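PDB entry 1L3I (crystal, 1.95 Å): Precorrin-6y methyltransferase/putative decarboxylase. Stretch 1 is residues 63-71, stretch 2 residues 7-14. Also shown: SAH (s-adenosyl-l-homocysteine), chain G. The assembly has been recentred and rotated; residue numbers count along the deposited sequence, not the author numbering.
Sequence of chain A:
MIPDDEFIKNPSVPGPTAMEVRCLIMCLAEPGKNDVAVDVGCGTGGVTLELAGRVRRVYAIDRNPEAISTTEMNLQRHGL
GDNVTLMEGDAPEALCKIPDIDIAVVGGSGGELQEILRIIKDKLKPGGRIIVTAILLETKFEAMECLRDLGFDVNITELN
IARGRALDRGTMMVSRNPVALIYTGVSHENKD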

# COMPACT_ATOMS: atom_id res chain seq x y z
N ARG A 63 -8.92 -29.91 3.63
CA ARG A 63 -9.64 -30.75 2.67
C ARG A 63 -8.62 -31.52 1.84
O ARG A 63 -8.81 -32.69 1.50
CB ARG A 63 -10.40 -29.88 1.65
CG ARG A 63 -11.55 -29.08 2.14
CD ARG A 63 -12.11 -28.27 0.99
NE ARG A 63 -13.30 -27.53 1.38
CZ ARG A 63 -14.19 -27.01 0.54
NH1 ARG A 63 -14.03 -27.15 -0.77
NH2 ARG A 63 -15.23 -26.34 1.01
N ASN A 64 -7.57 -30.80 1.43
CA ASN A 64 -6.53 -31.35 0.59
C ASN A 64 -5.59 -32.30 1.30
O ASN A 64 -4.84 -31.90 2.20
CB ASN A 64 -5.73 -30.20 -0.06
CG ASN A 64 -4.86 -30.66 -1.25
OD1 ASN A 64 -4.00 -29.91 -1.72
ND2 ASN A 64 -5.10 -31.87 -1.75
N PRO A 65 -5.59 -33.60 0.89
CA PRO A 65 -4.73 -34.63 1.47
C PRO A 65 -3.29 -34.15 1.33
O PRO A 65 -2.46 -34.38 2.20
CB PRO A 65 -4.97 -35.82 0.55
CG PRO A 65 -6.37 -35.66 0.14
CD PRO A 65 -6.47 -34.19 -0.14
N GLU A 66 -3.03 -33.45 0.22
CA GLU A 66 -1.70 -32.93 -0.07
C GLU A 66 -1.28 -31.81 0.86
O GLU A 66 -0.09 -31.62 1.10
CB GLU A 66 -1.64 -32.47 -1.53
CG GLU A 66 -1.63 -33.63 -2.52
CD GLU A 66 -0.27 -34.37 -2.61
OE1 GLU A 66 0.50 -34.43 -1.63
OE2 GLU A 66 0.01 -34.91 -3.70
N ALA A 67 -2.26 -31.04 1.33
CA ALA A 67 -1.97 -29.96 2.27
C ALA A 67 -1.59 -30.61 3.61
O ALA A 67 -0.66 -30.18 4.28
CB ALA A 67 -3.18 -29.07 2.43
N ILE A 68 -2.29 -31.70 3.97
CA ILE A 68 -2.01 -32.39 5.22
C ILE A 68 -0.61 -33.02 5.18
O ILE A 68 0.13 -33.00 6.17
CB ILE A 68 -3.08 -33.47 5.51
CG1 ILE A 68 -4.45 -32.81 5.77
CG2 ILE A 68 -2.64 -34.35 6.67
CD1 ILE A 68 -4.49 -31.91 6.99
N SER A 69 -0.26 -33.55 4.02
CA SER A 69 1.05 -34.15 3.81
C SER A 69 2.17 -33.10 3.87
O SER A 69 3.20 -33.32 4.52
CB SER A 69 1.05 -34.89 2.47
OG SER A 69 2.34 -35.37 2.13
N THR A 70 1.97 -31.95 3.21
CA THR A 70 2.94 -30.85 3.17
C THR A 70 3.17 -30.27 4.57
O THR A 70 4.31 -30.00 4.96
CB THR A 70 2.45 -29.74 2.22
OG1 THR A 70 2.26 -30.30 0.92
CG2 THR A 70 3.45 -28.60 2.13
N THR A 71 2.08 -30.11 5.33
CA THR A 71 2.17 -29.60 6.70
C THR A 71 2.94 -30.60 7.59
O THR A 71 3.85 -30.18 8.31
CB THR A 71 0.76 -29.25 7.30
OG1 THR A 71 0.16 -28.19 6.53
CG2 THR A 71 0.87 -28.75 8.75
N SAH G . -2.08 -20.45 6.01
CA SAH G . -1.46 -21.58 5.30
CB SAH G . -1.99 -21.70 3.85
CG SAH G . -3.52 -21.95 3.78
SD SAH G . -4.24 -22.14 2.15
C SAH G . 0.05 -21.38 5.31
O SAH G . 0.49 -20.37 5.89
OXT SAH G . 0.77 -22.24 4.76
C5' SAH G . -5.95 -22.44 2.52
C4' SAH G . -6.24 -23.87 2.81
O4' SAH G . -7.66 -23.90 3.05
C3' SAH G . -5.96 -24.91 1.62
O3' SAH G . -4.93 -25.94 1.82
C2' SAH G . -7.39 -25.45 1.40
O2' SAH G . -7.53 -26.78 0.88
C1' SAH G . -8.00 -25.23 2.77
N9 SAH G . -9.45 -25.20 2.92
C8 SAH G . -10.37 -24.34 2.27
N7 SAH G . -11.58 -24.58 2.65
C5 SAH G . -11.50 -25.65 3.57
C6 SAH G . -12.45 -26.36 4.32
N6 SAH G . -13.75 -26.08 4.26
N1 SAH G . -12.03 -27.36 5.15
C2 SAH G . -10.73 -27.62 5.20
N3 SAH G . -9.75 -27.03 4.55
C4 SAH G . -10.19 -26.04 3.74
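Stretch 2 (7-14) FIKNPSVP

Stretch 2 packs on the first turns of a helix in stretch 1 as an irregular segment that folds into a beta turn, and the contact is a small van der Waals one, burying 295 Å² in all with no hydrogen bond crossing it. The helix runs from Pro65 through Thr71 and beyond, with Asn64 at the N-cap position. Stretch 2 has no regular secondary structure: it is extended from Phe7 to Asn10, then folds into a type I turn from Asn10 to Val13. It runs against the direction of the helix, for the CA of Asn10 lies 6.7 Å from the CA of Thr70, while the CA of Val13 lies 5.6 Å from the CA of Ala67, nearer the helix start.

Val13 is the residue most covered in the contact. Its CG2 comes within 3.5 Å of Ala67 N and 3.6 Å of Glu66 C, and its CG1 lies 3.7 Å from Ala67 CB. The Ala67 methyl meets the valine as an apolar partner, and the same Ala67 CB is 3.6 Å from O3' of the bound S-adenosyl-L-homocysteine.

One turn further on, Thr70 points toward stretch 2. Its OG1 donates to Glu66 O (2.7 Å), satisfying the hydroxyl within the helix, and packs 3.3 Å from Asn10 CB; its CG2 lies 3.4 Å from Ile8 O. Ile8 thus meets the helix through its backbone, while the end of its side chain leads away.

Asn10 suits the start of the turn because its OD1 accepts from Ser12 N (2.7 Å) and Ser12 OG (2.9 Å), while Val13 N bonds to Asn10 O (3.2 Å). Glu66 CB lies 3.9 Å from Ser12 OG.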

# COMPACT_ATOMS: atom_id res chain seq x y z
N PHE A 7 10.11 -23.45 4.18
CA PHE A 7 8.92 -24.28 4.07
C PHE A 7 8.98 -24.92 2.68
O PHE A 7 9.26 -24.24 1.70
CB PHE A 7 7.65 -23.41 4.13
CG PHE A 7 7.30 -22.94 5.50
CD1 PHE A 7 7.84 -21.77 6.02
CD2 PHE A 7 6.43 -23.69 6.30
CE1 PHE A 7 7.52 -21.35 7.31
CE2 PHE A 7 6.11 -23.27 7.59
CZ PHE A 7 6.65 -22.10 8.10
N ILE A 8 8.70 -26.21 2.59
CA ILE A 8 8.72 -26.86 1.28
C ILE A 8 7.34 -26.71 0.67
O ILE A 8 6.32 -27.00 1.32
CB ILE A 8 9.09 -28.36 1.36
CG1 ILE A 8 10.48 -28.54 1.99
CG2 ILE A 8 9.13 -28.96 -0.04
CD1 ILE A 8 11.64 -28.16 1.07
N LYS A 9 7.30 -26.21 -0.54
CA LYS A 9 6.03 -26.02 -1.23
C LYS A 9 5.65 -27.16 -2.16
O LYS A 9 6.50 -27.73 -2.83
CB LYS A 9 6.07 -24.73 -2.04
CG LYS A 9 5.72 -23.48 -1.26
CD LYS A 9 5.42 -22.34 -2.21
CE LYS A 9 6.67 -21.57 -2.55
NZ LYS A 9 7.05 -20.79 -1.38
N ASN A 10 4.37 -27.51 -2.13
CA ASN A 10 3.80 -28.52 -3.02
C ASN A 10 3.07 -27.65 -4.05
O ASN A 10 2.40 -26.69 -3.70
CB ASN A 10 2.83 -29.42 -2.25
CG ASN A 10 2.04 -30.32 -3.17
OD1 ASN A 10 1.30 -29.86 -4.01
ND2 ASN A 10 2.19 -31.62 -3.00
N PRO A 11 3.18 -27.99 -5.34
CA PRO A 11 2.49 -27.13 -6.32
C PRO A 11 0.96 -26.96 -6.25
O PRO A 11 0.42 -26.01 -6.80
CB PRO A 11 3.00 -27.67 -7.66
CG PRO A 11 3.30 -29.12 -7.36
CD PRO A 11 3.93 -29.07 -6.00
N SER A 12 0.27 -27.85 -5.54
CA SER A 12 -1.19 -27.77 -5.45
C SER A 12 -1.69 -27.22 -4.11
O SER A 12 -2.90 -27.19 -3.87
CB SER A 12 -1.79 -29.17 -5.65
OG SER A 12 -1.52 -30.01 -4.53
N VAL A 13 -0.77 -26.86 -3.23
CA VAL A 13 -1.12 -26.36 -1.90
C VAL A 13 -0.60 -24.93 -1.74
O VAL A 13 0.59 -24.67 -1.90
CB VAL A 13 -0.55 -27.28 -0.77
CG1 VAL A 13 -0.91 -26.75 0.59
CG2 VAL A 13 -1.06 -28.71 -0.93
N PRO A 14 -1.51 -23.96 -1.49
CA PRO A 14 -1.08 -22.57 -1.32
C PRO A 14 -0.35 -22.31 -0.02
O PRO A 14 -0.51 -23.04 0.95
CB PRO A 14 -2.39 -21.80 -1.43
CG PRO A 14 -3.42 -22.77 -1.03
CD PRO A 14 -2.98 -24.05 -1.62